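Local coordinates for protein aminopeptidase N (Francisella tularensis subsp. tularensis, PDB 5DLL) that probably removes N-terminal amino acids from peptides as a zinc-dependent aminopeptidase of the M1 family, contributing to the breakdown of intracellular peptides, at residues I28-L33 and M150-V155; T45-I50 and K101-T106; K70-K75 and Q105-I110. All coordinates share one frame; numbering follows the deposited sequence.

Contact 1 of 3, residues I28-L33 and M150-V155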
ATOM      1  N   ILE A  28      14.350 -13.626  26.494  1.00 50.98           N
ATOM      2  CA  ILE A  28      13.472 -13.003  27.479  1.00 44.31           C
ATOM      3  C   ILE A  28      12.110 -13.683  27.443  1.00 44.82           C
ATOM      4  O   ILE A  28      11.447 -13.714  26.406  1.00 57.36           O
ATOM      5  CB  ILE A  28      13.314 -11.487  27.223  1.00 41.90           C
ATOM      6  CG1 ILE A  28      14.701 -10.831  27.144  1.00 36.14           C
ATOM      7  CG2 ILE A  28      12.447 -10.844  28.308  1.00 38.01           C
ATOM      8  CD1 ILE A  28      14.691  -9.333  26.915  1.00 36.21           C
ATOM      9  N   ASP A  29      11.716 -14.235  28.586  1.00 45.65           N
ATOM     10  CA  ASP A  29      10.435 -14.905  28.740  1.00 43.98           C
ATOM     11  C   ASP A  29       9.341 -13.900  29.083  1.00 42.00           C
ATOM     12  O   ASP A  29       8.255 -13.939  28.496  1.00 45.51           O
ATOM     13  CB  ASP A  29      10.525 -15.977  29.834  1.00 50.19           C
ATOM     14  CG  ASP A  29      11.334 -17.200  29.405  1.00 59.26           C
ATOM     15  OD1 ASP A  29      11.644 -17.338  28.197  1.00 63.38           O
ATOM     16  OD2 ASP A  29      11.649 -18.038  30.283  1.00 49.78           O
ATOM     17  N   GLU A  30       9.631 -13.016  30.039  1.00 37.09           N
ATOM     18  CA  GLU A  30       8.672 -12.017  30.508  1.00 39.55           C
ATOM     19  C   GLU A  30       9.311 -10.647  30.683  1.00 39.94           C
ATOM     20  O   GLU A  30      10.500 -10.531  30.961  1.00 39.46           O
ATOM     21  CB  GLU A  30       8.047 -12.440  31.838  1.00 42.81           C
ATOM     22  CG  GLU A  30       7.425 -13.824  31.816  1.00 55.37           C
ATOM     23  CD  GLU A  30       6.208 -13.936  32.707  1.00 64.08           C
ATOM     24  OE1 GLU A  30       6.249 -13.417  33.838  1.00 61.78           O
ATOM     25  OE2 GLU A  30       5.206 -14.541  32.268  1.00 67.75           O
ATOM     26  N   THR A  31       8.490  -9.613  30.542  1.00 44.67           N
ATOM     27  CA  THR A  31       8.929  -8.231  30.669  1.00 38.37           C
ATOM     28  C   THR A  31       7.889  -7.465  31.485  1.00 40.01           C
ATOM     29  O   THR A  31       6.734  -7.350  31.073  1.00 49.77           O
ATOM     30  CB  THR A  31       9.075  -7.592  29.276  1.00 39.68           C
ATOM     31  OG1 THR A  31      10.013  -8.352  28.499  1.00 40.97           O
ATOM     32  CG2 THR A  31       9.543  -6.145  29.385  1.00 41.15           C
ATOM     33  N   HIS A  32       8.291  -6.972  32.652  1.00 40.66           N
ATOM     34  CA  HIS A  32       7.399  -6.203  33.518  1.00 46.78           C
ATOM     35  C   HIS A  32       7.883  -4.767  33.594  1.00 43.09           C
ATOM     36  O   HIS A  32       8.965  -4.508  34.113  1.00 46.17           O
ATOM     37  CB  HIS A  32       7.348  -6.806  34.920  1.00 49.97           C
ATOM     38  CG  HIS A  32       6.748  -8.175  34.962  1.00 58.03           C
ATOM     39  ND1 HIS A  32       7.345  -9.265  34.365  1.00 58.04           N
ATOM     40  CD2 HIS A  32       5.606  -8.632  35.525  1.00 57.84           C
ATOM     41  CE1 HIS A  32       6.594 -10.333  34.557  1.00 58.15           C
ATOM     42  NE2 HIS A  32       5.532  -9.976  35.258  1.00 59.46           N
ATOM     43  N   LEU A  33       7.076  -3.845  33.075  1.00 38.24           N
ATOM     44  CA  LEU A  33       7.429  -2.432  33.036  1.00 38.93           C
ATOM     45  C   LEU A  33       6.522  -1.610  33.943  1.00 37.00           C
ATOM     46  O   LEU A  33       5.358  -1.954  34.148  1.00 34.85           O
ATOM     47  CB  LEU A  33       7.332  -1.893  31.603  1.00 40.81           C
ATOM     48  CG  LEU A  33       7.955  -2.743  30.490  1.00 41.20           C
ATOM     49  CD1 LEU A  33       7.812  -2.033  29.152  1.00 41.64           C
ATOM     50  CD2 LEU A  33       9.413  -3.064  30.781  1.00 41.14           C
ATOM     51  N   MET A 150      11.018 -12.516  21.851  1.00 34.65           N
ATOM     52  CA  MET A 150       9.615 -12.235  22.133  1.00 35.03           C
ATOM     53  C   MET A 150       9.278 -12.605  23.570  1.00 33.63           C
ATOM     54  O   MET A 150       9.636 -13.688  24.032  1.00 33.95           O
ATOM     55  CB  MET A 150       8.717 -13.045  21.204  1.00 38.95           C
ATOM     56  CG  MET A 150       8.939 -12.798  19.718  1.00 40.63           C
ATOM     57  SD  MET A 150       8.049 -14.002  18.713  1.00 44.72           S
ATOM     58  CE  MET A 150       8.911 -15.456  19.311  1.00 53.91           C
ATOM     59  N   ALA A 151       8.556 -11.719  24.254  1.00 32.10           N
ATOM     60  CA  ALA A 151       8.289 -11.873  25.678  1.00 31.58           C
ATOM     61  C   ALA A 151       6.854 -11.507  26.046  1.00 33.13           C
ATOM     62  O   ALA A 151       6.193 -10.751  25.338  1.00 32.46           O
ATOM     63  CB  ALA A 151       9.252 -11.012  26.465  1.00 30.59           C
ATOM     64  N   ALA A 152       6.391 -12.055  27.169  1.00 34.85           N
ATOM     65  CA  ALA A 152       5.083 -11.723  27.729  1.00 36.39           C
ATOM     66  C   ALA A 152       5.167 -10.426  28.540  1.00 37.97           C
ATOM     67  O   ALA A 152       5.937 -10.333  29.495  1.00 35.92           O
ATOM     68  CB  ALA A 152       4.582 -12.863  28.598  1.00 36.79           C
ATOM     69  N   PHE A 153       4.365  -9.435  28.153  1.00 44.07           N
ATOM     70  CA  PHE A 153       4.445  -8.086  28.726  1.00 46.60           C
ATOM     71  C   PHE A 153       3.361  -7.795  29.763  1.00 46.06           C
ATOM     72  O   PHE A 153       2.173  -7.892  29.459  1.00 47.95           O
ATOM     73  CB  PHE A 153       4.333  -7.032  27.616  1.00 45.54           C
ATOM     74  CG  PHE A 153       5.624  -6.758  26.896  1.00 43.62           C
ATOM     75  CD1 PHE A 153       6.096  -7.634  25.929  1.00 44.64           C
ATOM     76  CD2 PHE A 153       6.354  -5.608  27.164  1.00 40.00           C
ATOM     77  CE1 PHE A 153       7.276  -7.378  25.250  1.00 45.31           C
ATOM     78  CE2 PHE A 153       7.534  -5.346  26.486  1.00 40.95           C
ATOM     79  CZ  PHE A 153       7.998  -6.230  25.528  1.00 39.06           C
ATOM     80  N   THR A 154       3.780  -7.430  30.973  1.00 43.76           N
ATOM     81  CA  THR A 154       2.898  -6.781  31.946  1.00 42.23           C
ATOM     82  C   THR A 154       3.381  -5.351  32.082  1.00 37.90           C
ATOM     83  O   THR A 154       4.578  -5.117  32.207  1.00 33.22           O
ATOM     84  CB  THR A 154       2.965  -7.443  33.333  1.00 46.12           C
ATOM     85  OG1 THR A 154       2.811  -8.862  33.197  1.00 49.22           O
ATOM     86  CG2 THR A 154       1.876  -6.882  34.253  1.00 43.88           C
ATOM     87  N   VAL A 155       2.454  -4.399  32.062  1.00 36.80           N
ATOM     88  CA  VAL A 155       2.806  -2.982  31.977  1.00 35.60           C
ATOM     89  C   VAL A 155       1.922  -2.139  32.897  1.00 36.53           C
ATOM     90  O   VAL A 155       0.722  -2.051  32.672  1.00 41.04           O
ATOM     91  CB  VAL A 155       2.643  -2.465  30.520  1.00 34.44           C
ATOM     92  CG1 VAL A 155       2.917  -0.965  30.428  1.00 33.64           C
ATOM     93  CG2 VAL A 155       3.539  -3.242  29.558  1.00 31.58           C
TER
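With T31 CG2 anti to the backbone N and OG1 beside it (chi1 -58°), and F153 CG beside its own backbone N (chi1 -82°), the threonine side chain lies over one face of the phenyl ring. T31 CB stands 4.0 Å from the F153 ring centroid, close to the ring normal and displaced toward the rim, which fits a CH-pi contact; CG2 comes to 3.6 Å from F153 CE2. L33 CD1 meets the same ring at its edge, near the ring plane. On the opposite sheet face, H32 and T154 lie alongside each other, CD2 of the imidazole 3.6 Å from T154 CB. The backbones form a parallel ladder, their directions 28° apart: T31 N donates to A152 O (2.9 Å) and T31 O accepts from T154 N (3.0 Å), while D29 O and L33 N bond to A152 N and T154 O. T31 OG1 finds its hydrogen bond in Y143 OH, and Y143 also packs on F153. Strand 26-36 thus runs between strand 150-160 and strand 42-52, to which D29, E30 and H32 bond, while A151 is joined to strand 193-195.

Contact 2 of 3, residues T45-I50 and K101-T106. With NA (sodium ion), chain R.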
ATOM      1  N   THR A  45      11.042   1.697  35.226  1.00 40.66           N
ATOM      2  CA  THR A  45      11.501   0.486  35.899  1.00 39.90           C
ATOM      3  C   THR A  45      11.126  -0.703  35.026  1.00 36.76           C
ATOM      4  O   THR A  45      10.037  -0.727  34.460  1.00 33.86           O
ATOM      5  CB  THR A  45      10.837   0.307  37.280  1.00 43.33           C
ATOM      6  OG1 THR A  45      10.883   1.542  38.008  1.00 44.22           O
ATOM      7  CG2 THR A  45      11.543  -0.791  38.083  1.00 43.77           C
ATOM      8  N   ALA A  46      12.021  -1.681  34.915  1.00 37.48           N
ATOM      9  CA  ALA A  46      11.781  -2.849  34.065  1.00 36.68           C
ATOM     10  C   ALA A  46      12.414  -4.108  34.639  1.00 40.67           C
ATOM     11  O   ALA A  46      13.623  -4.148  34.875  1.00 37.22           O
ATOM     12  CB  ALA A  46      12.300  -2.606  32.657  1.00 33.19           C
ATOM     13  N   ASN A  47      11.587  -5.132  34.849  1.00 44.71           N
ATOM     14  CA  ASN A  47      12.052  -6.432  35.311  1.00 46.79           C
ATOM     15  C   ASN A  47      12.066  -7.413  34.155  1.00 41.98           C
ATOM     16  O   ASN A  47      11.015  -7.837  33.683  1.00 48.64           O
ATOM     17  CB  ASN A  47      11.150  -6.964  36.419  1.00 53.91           C
ATOM     18  CG  ASN A  47      11.472  -6.370  37.767  1.00 51.91           C
ATOM     19  OD1 ASN A  47      11.816  -7.089  38.699  1.00 64.54           O
ATOM     20  ND2 ASN A  47      11.358  -5.054  37.881  1.00 55.71           N
ATOM     21  N   LEU A  48      13.264  -7.770  33.712  1.00 41.46           N
ATOM     22  CA  LEU A  48      13.452  -8.667  32.581  1.00 39.61           C
ATOM     23  C   LEU A  48      13.797 -10.042  33.110  1.00 40.27           C
ATOM     24  O   LEU A  48      14.816 -10.208  33.787  1.00 35.59           O
ATOM     25  CB  LEU A  48      14.591  -8.165  31.682  1.00 39.98           C
ATOM     26  CG  LEU A  48      14.248  -7.089  30.649  1.00 40.21           C
ATOM     27  CD1 LEU A  48      13.310  -6.034  31.210  1.00 43.32           C
ATOM     28  CD2 LEU A  48      15.521  -6.450  30.113  1.00 42.24           C
ATOM     29  N   TYR A  49      12.952 -11.024  32.806  1.00 44.15           N
ATOM     30  CA  TYR A  49      13.187 -12.404  33.229  1.00 44.70           C
ATOM     31  C   TYR A  49      13.847 -13.156  32.089  1.00 41.86           C
ATOM     32  O   TYR A  49      13.197 -13.574  31.139  1.00 40.84           O
ATOM     33  CB  TYR A  49      11.891 -13.053  33.702  1.00 42.46           C
ATOM     34  CG  TYR A  49      11.342 -12.344  34.919  1.00 42.49           C
ATOM     35  CD1 TYR A  49      11.756 -12.693  36.196  1.00 44.59           C
ATOM     36  CD2 TYR A  49      10.447 -11.291  34.789  1.00 41.97           C
ATOM     37  CE1 TYR A  49      11.271 -12.030  37.311  1.00 43.16           C
ATOM     38  CE2 TYR A  49       9.963 -10.624  35.898  1.00 40.32           C
ATOM     39  CZ  TYR A  49      10.377 -10.999  37.153  1.00 39.82           C
ATOM     40  OH  TYR A  49       9.887 -10.333  38.248  1.00 44.82           O
ATOM     41  N   ILE A  50      15.161 -13.308  32.216  1.00 45.00           N
ATOM     42  CA  ILE A  50      16.037 -13.693  31.121  1.00 43.28           C
ATOM     43  C   ILE A  50      16.576 -15.106  31.331  1.00 45.49           C
ATOM     44  O   ILE A  50      16.808 -15.533  32.465  1.00 45.07           O
ATOM     45  CB  ILE A  50      17.216 -12.697  31.027  1.00 40.04           C
ATOM     46  CG1 ILE A  50      16.692 -11.270  30.811  1.00 39.19           C
ATOM     47  CG2 ILE A  50      18.181 -13.085  29.915  1.00 40.20           C
ATOM     48  CD1 ILE A  50      17.693 -10.192  31.162  1.00 43.91           C
ATOM     49  N   LYS A 101      19.945 -18.425  34.274  1.00 62.38           N
ATOM     50  CA  LYS A 101      18.574 -17.968  34.474  1.00 64.21           C
ATOM     51  C   LYS A 101      18.571 -16.903  35.567  1.00 60.79           C
ATOM     52  O   LYS A 101      19.067 -17.144  36.669  1.00 69.65           O
ATOM     53  CB  LYS A 101      17.689 -19.152  34.875  1.00 69.18           C
ATOM     54  CG  LYS A 101      16.217 -19.007  34.518  1.00 71.80           C
ATOM     55  CD  LYS A 101      15.490 -20.340  34.667  1.00 77.69           C
ATOM     56  CE  LYS A 101      14.057 -20.276  34.157  1.00 75.79           C
ATOM     57  NZ  LYS A 101      13.197 -19.367  34.967  1.00 68.60           N
ATOM     58  N   PHE A 102      18.029 -15.726  35.258  1.00 56.43           N
ATOM     59  CA  PHE A 102      18.054 -14.599  36.199  1.00 52.56           C
ATOM     60  C   PHE A 102      17.024 -13.512  35.884  1.00 50.02           C
ATOM     61  O   PHE A 102      16.455 -13.464  34.793  1.00 46.31           O
ATOM     62  CB  PHE A 102      19.456 -13.976  36.244  1.00 46.39           C
ATOM     63  CG  PHE A 102      19.904 -13.371  34.934  1.00 44.96           C
ATOM     64  CD1 PHE A 102      20.422 -14.171  33.922  1.00 44.93           C
ATOM     65  CD2 PHE A 102      19.824 -12.001  34.719  1.00 48.11           C
ATOM     66  CE1 PHE A 102      20.838 -13.622  32.721  1.00 38.41           C
ATOM     67  CE2 PHE A 102      20.246 -11.445  33.519  1.00 41.91           C
ATOM     68  CZ  PHE A 102      20.750 -12.259  32.520  1.00 38.87           C
ATOM     69  N   VAL A 103      16.803 -12.640  36.864  1.00 48.51           N
ATOM     70  CA  VAL A 103      15.959 -11.462  36.693  1.00 44.74           C
ATOM     71  C   VAL A 103      16.839 -10.209  36.775  1.00 48.07           C
ATOM     72  O   VAL A 103      17.664 -10.076  37.682  1.00 51.31           O
ATOM     73  CB  VAL A 103      14.789 -11.409  37.713  1.00 44.20           C
ATOM     74  CG1 VAL A 103      15.229 -11.813  39.113  1.00 46.80           C
ATOM     75  CG2 VAL A 103      14.143 -10.030  37.732  1.00 41.85           C
ATOM     76  N   LEU A 104      16.660  -9.306  35.813  1.00 42.03           N
ATOM     77  CA  LEU A 104      17.419  -8.069  35.755  1.00 41.51           C
ATOM     78  C   LEU A 104      16.493  -6.863  35.862  1.00 40.81           C
ATOM     79  O   LEU A 104      15.688  -6.621  34.968  1.00 51.71           O
ATOM     80  CB  LEU A 104      18.196  -8.004  34.443  1.00 45.76           C
ATOM     81  CG  LEU A 104      19.048  -6.753  34.228  1.00 48.97           C
ATOM     82  CD1 LEU A 104      20.109  -6.636  35.311  1.00 53.21           C
ATOM     83  CD2 LEU A 104      19.682  -6.770  32.846  1.00 50.91           C
ATOM     84  N   GLN A 105      16.619  -6.107  36.949  1.00 41.29           N
ATOM     85  CA  GLN A 105      15.852  -4.883  37.133  1.00 42.31           C
ATOM     86  C   GLN A 105      16.685  -3.662  36.778  1.00 42.13           C
ATOM     87  O   GLN A 105      17.792  -3.510  37.280  1.00 39.07           O
ATOM     88  CB  GLN A 105      15.377  -4.755  38.581  1.00 52.74           C
ATOM     89  CG  GLN A 105      14.544  -3.504  38.834  1.00 62.63           C
ATOM     90  CD  GLN A 105      14.113  -3.359  40.275  1.00 72.95           C
ATOM     91  OE1 GLN A 105      13.962  -4.345  40.994  1.00 88.41           O
ATOM     92  NE2 GLN A 105      13.912  -2.121  40.708  1.00 86.33           N
ATOM     93  N   THR A 106      16.137  -2.791  35.930  1.00 45.79           N
ATOM     94  CA  THR A 106      16.748  -1.497  35.624  1.00 43.43           C
ATOM     95  C   THR A 106      15.728  -0.381  35.806  1.00 42.69           C
ATOM     96  O   THR A 106      14.627  -0.455  35.250  1.00 49.15           O
ATOM     97  CB  THR A 106      17.257  -1.406  34.162  1.00 47.35           C
ATOM     98  OG1 THR A 106      16.142  -1.295  33.253  1.00 59.20           O
ATOM     99  CG2 THR A 106      18.123  -2.607  33.799  1.00 45.88           C
TER
HETATM  100 NA    NA R 917      14.351   0.371  33.170  1.00 56.96          NA
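An antiparallel pair of strands in the N-terminal beta domain of this M1 peptidase forms the contact, and its A46-T106 end carries part of a sodium site. The two directions are 164° apart, and six backbone hydrogen bonds couple A46 with T106, L48 with L104 and I50 with F102 reciprocally. The straightest is L48 N to L104 O (3.0 Å, 176° at the hydrogen); A46 N to T106 O is more bent, at 135°. That last oxygen has a second role, because T106 O binds the sodium at 2.2 Å. T106 OG1, set between the backbone N and the carbonyl carbon, binds the same ion at 2.4 Å, so T106 chelates it with backbone and side chain; V44 O and T141 OG1 complete the ligands seen. The alternation of strand residues sorts the side chains onto two faces. On the buried face, I50 lies alongside F102, with I50 CB over one face of the ring and CD1 3.7 Å from F102 CE2; CD1 also reaches L104 CB at 4.0 Å. L62 of strand 62-65 packs on all three of these residues. On the other face, V103 CG2, anti to its backbone N, meets Y49 CE1 at 3.5 Å, at a slant to the phenol ring. Next to it N47 and Q105 run side by side, N47 ND2 resting 3.7 Å from Q105 CG, a van der Waals contact of amide against methylene. On its CE2 side the Y49 ring meets the H32 ring, the planes nearly perpendicular.

Contact 3 of 3, residues K70-K75 and Q105-I110. With NA (sodium ion), chain R.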
ATOM      1  N   LYS A  70      19.155   7.547  30.808  1.00 44.28           N
ATOM      2  CA  LYS A  70      19.863   7.839  32.050  1.00 48.53           C
ATOM      3  C   LYS A  70      19.626   6.684  33.018  1.00 42.23           C
ATOM      4  O   LYS A  70      18.517   6.505  33.507  1.00 47.33           O
ATOM      5  CB  LYS A  70      19.387   9.160  32.657  1.00 53.04           C
ATOM      6  CG  LYS A  70      20.297   9.687  33.753  1.00 65.32           C
ATOM      7  CD  LYS A  70      19.706  10.911  34.428  1.00 74.49           C
ATOM      8  CE  LYS A  70      20.484  11.277  35.681  1.00 80.07           C
ATOM      9  NZ  LYS A  70      19.748  12.263  36.516  1.00 89.03           N
ATOM     10  N   LEU A  71      20.671   5.899  33.273  1.00 38.58           N
ATOM     11  CA  LEU A  71      20.590   4.738  34.156  1.00 40.29           C
ATOM     12  C   LEU A  71      20.704   5.138  35.626  1.00 41.71           C
ATOM     13  O   LEU A  71      21.786   5.489  36.089  1.00 45.53           O
ATOM     14  CB  LEU A  71      21.707   3.747  33.818  1.00 44.37           C
ATOM     15  CG  LEU A  71      21.792   2.486  34.683  1.00 50.72           C
ATOM     16  CD1 LEU A  71      20.530   1.651  34.527  1.00 50.36           C
ATOM     17  CD2 LEU A  71      23.025   1.676  34.317  1.00 51.24           C
ATOM     18  N   LEU A  72      19.596   5.055  36.357  1.00 39.86           N
ATOM     19  CA  LEU A  72      19.572   5.404  37.777  1.00 43.26           C
ATOM     20  C   LEU A  72      19.845   4.214  38.690  1.00 44.82           C
ATOM     21  O   LEU A  72      20.239   4.396  39.840  1.00 56.82           O
ATOM     22  CB  LEU A  72      18.217   6.009  38.156  1.00 43.52           C
ATOM     23  CG  LEU A  72      17.742   7.187  37.310  1.00 44.34           C
ATOM     24  CD1 LEU A  72      16.389   7.674  37.802  1.00 42.97           C
ATOM     25  CD2 LEU A  72      18.768   8.309  37.338  1.00 48.75           C
ATOM     26  N   SER A  73      19.618   3.000  38.197  1.00 44.29           N
ATOM     27  CA  SER A  73      19.739   1.808  39.035  1.00 46.67           C
ATOM     28  C   SER A  73      19.775   0.533  38.208  1.00 42.83           C
ATOM     29  O   SER A  73      19.177   0.461  37.134  1.00 47.94           O
ATOM     30  CB  SER A  73      18.575   1.727  40.032  1.00 45.84           C
ATOM     31  OG  SER A  73      18.607   0.505  40.749  1.00 47.51           O
ATOM     32  N   ILE A  74      20.473  -0.470  38.731  1.00 40.90           N
ATOM     33  CA  ILE A  74      20.583  -1.771  38.080  1.00 40.61           C
ATOM     34  C   ILE A  74      20.868  -2.856  39.120  1.00 43.75           C
ATOM     35  O   ILE A  74      21.802  -2.737  39.921  1.00 44.76           O
ATOM     36  CB  ILE A  74      21.664  -1.771  36.974  1.00 43.10           C
ATOM     37  CG1 ILE A  74      21.750  -3.142  36.300  1.00 45.15           C
ATOM     38  CG2 ILE A  74      23.028  -1.366  37.522  1.00 49.42           C
ATOM     39  CD1 ILE A  74      22.580  -3.138  35.033  1.00 49.61           C
ATOM     40  N   LYS A  75      20.042  -3.901  39.105  1.00 43.81           N
ATOM     41  CA  LYS A  75      20.186  -5.031  40.020  1.00 44.60           C
ATOM     42  C   LYS A  75      19.984  -6.336  39.264  1.00 42.93           C
ATOM     43  O   LYS A  75      19.086  -6.439  38.434  1.00 39.75           O
ATOM     44  CB  LYS A  75      19.161  -4.942  41.155  1.00 47.10           C
ATOM     45  CG  LYS A  75      19.080  -3.578  41.819  1.00 50.75           C
ATOM     46  CD  LYS A  75      18.329  -3.640  43.140  1.00 58.55           C
ATOM     47  CE  LYS A  75      16.859  -3.964  42.945  1.00 62.38           C
ATOM     48  NZ  LYS A  75      16.097  -3.784  44.213  1.00 65.06           N
ATOM     49  N   GLN A 105      16.619  -6.107  36.949  1.00 41.29           N
ATOM     50  CA  GLN A 105      15.852  -4.883  37.133  1.00 42.31           C
ATOM     51  C   GLN A 105      16.685  -3.662  36.778  1.00 42.13           C
ATOM     52  O   GLN A 105      17.792  -3.510  37.280  1.00 39.07           O
ATOM     53  CB  GLN A 105      15.377  -4.755  38.581  1.00 52.74           C
ATOM     54  CG  GLN A 105      14.544  -3.504  38.834  1.00 62.63           C
ATOM     55  CD  GLN A 105      14.113  -3.359  40.275  1.00 72.95           C
ATOM     56  OE1 GLN A 105      13.962  -4.345  40.994  1.00 88.41           O
ATOM     57  NE2 GLN A 105      13.912  -2.121  40.708  1.00 86.33           N
ATOM     58  N   THR A 106      16.137  -2.791  35.930  1.00 45.79           N
ATOM     59  CA  THR A 106      16.748  -1.497  35.624  1.00 43.43           C
ATOM     60  C   THR A 106      15.728  -0.381  35.806  1.00 42.69           C
ATOM     61  O   THR A 106      14.627  -0.455  35.250  1.00 49.15           O
ATOM     62  CB  THR A 106      17.257  -1.406  34.162  1.00 47.35           C
ATOM     63  OG1 THR A 106      16.142  -1.295  33.253  1.00 59.20           O
ATOM     64  CG2 THR A 106      18.123  -2.607  33.799  1.00 45.88           C
ATOM     65  N   VAL A 107      16.100   0.652  36.559  1.00 42.64           N
ATOM     66  CA  VAL A 107      15.358   1.915  36.553  1.00 40.65           C
ATOM     67  C   VAL A 107      16.092   2.889  35.642  1.00 38.87           C
ATOM     68  O   VAL A 107      17.314   3.003  35.710  1.00 41.64           O
ATOM     69  CB  VAL A 107      15.213   2.531  37.957  1.00 39.52           C
ATOM     70  CG1 VAL A 107      14.415   3.827  37.887  1.00 37.23           C
ATOM     71  CG2 VAL A 107      14.549   1.541  38.904  1.00 41.53           C
ATOM     72  N   VAL A 108      15.331   3.584  34.800  1.00 42.01           N
ATOM     73  CA  VAL A 108      15.863   4.472  33.764  1.00 41.09           C
ATOM     74  C   VAL A 108      15.001   5.738  33.705  1.00 43.42           C
ATOM     75  O   VAL A 108      13.814   5.688  34.017  1.00 46.42           O
ATOM     76  CB  VAL A 108      15.873   3.745  32.393  1.00 40.42           C
ATOM     77  CG1 VAL A 108      15.783   4.704  31.213  1.00 45.72           C
ATOM     78  CG2 VAL A 108      17.109   2.866  32.264  1.00 39.92           C
ATOM     79  N   GLU A 109      15.600   6.862  33.309  1.00 46.77           N
ATOM     80  CA  GLU A 109      14.869   8.122  33.127  1.00 44.95           C
ATOM     81  C   GLU A 109      15.006   8.623  31.689  1.00 40.39           C
ATOM     82  O   GLU A 109      16.071   8.514  31.087  1.00 40.54           O
ATOM     83  CB  GLU A 109      15.389   9.178  34.102  1.00 51.29           C
ATOM     84  CG  GLU A 109      14.629  10.495  34.083  1.00 55.36           C
ATOM     85  CD  GLU A 109      15.298  11.546  34.943  1.00 60.95           C
ATOM     86  OE1 GLU A 109      15.404  11.327  36.168  1.00 61.72           O
ATOM     87  OE2 GLU A 109      15.723  12.586  34.392  1.00 67.36           O
ATOM     88  N   ILE A 110      13.927   9.182  31.149  1.00 39.54           N
ATOM     89  CA  ILE A 110      13.896   9.649  29.762  1.00 40.63           C
ATOM     90  C   ILE A 110      13.062  10.918  29.612  1.00 42.80           C
ATOM     91  O   ILE A 110      12.232  11.237  30.462  1.00 42.54           O
ATOM     92  CB  ILE A 110      13.331   8.573  28.810  1.00 40.56           C
ATOM     93  CG1 ILE A 110      11.932   8.131  29.261  1.00 43.38           C
ATOM     94  CG2 ILE A 110      14.270   7.376  28.743  1.00 40.57           C
ATOM     95  CD1 ILE A 110      11.269   7.135  28.333  1.00 43.36           C
TER
HETATM   96 NA    NA R 917      14.351   0.371  33.170  1.00 56.96          NA
HETATM   97  O   HOH W   1      16.984  -1.113  39.511  1.00 43.29           O
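K70 begins the ladder as a hydrogen-bonded antiparallel pair with E109: K70 O takes E109 N at 2.9 Å and K70 N donates to E109 O. Its extended side chain carries NZ to 4.5 Å from E109 OE1, too far for a salt bridge, though the opposite charges may still attract. L71, with CG anti to the backbone N, swings CD1 to 3.7 Å from V107 O and near V108 CG2. At L72 the register slips by one residue. L72 N donates to V107 O at 3.1 Å, and S73 N reaches the same oxygen only weakly, so two residues face V107; with L72 at phi -91° and psi -22°, this is a classic beta bulge. The side chain of L72 crosses that of E109 obliquely, its CD1 4.1 Å from E109 CB. S73 O accepts V107 N, which restores the pairing, and S73 CB packs on V107 CB. S73 OG and a water share a hydrogen bond at 2.6 Å, and the water makes a second, weak one to Q105 O, to which it donates. I74, on the same face as T106, sets its CA against Q105 O. K75 and Q105 then exchange backbone bonds both ways, and K75 CE lies 3.5 Å from Q105 OE1, the two chains running alongside. In the sheet, strand 101-110 has strand 42-52 on its other edge, bonded through T106, V108 and I110; strand 70-76 pairs with strand 79-80 beyond, and L71 and I74 rest on L93 of strand 92-95.

From the N terminus the chain enters strand 26-36, whose partner in contact 1 arrives only at 150-155, so this contact closes the longest loop and encloses the other two. Next comes 45-50, joined directly to 28-33 by H32 O to N47 N, and paired in contact 2 with 101-106. Between those lies 70-75, which contact 3 returns to 105-110 on the same strand; contacts 2 and 3 share Q105 and T106, the latter a ligand of the sodium ion. No helix lies between any of the paired segments. Across the sheet the strands therefore run 150-160, 26-36, 42-52, 101-110, 70-76, with contacts 1 and 3 about 17 Å apart between centres.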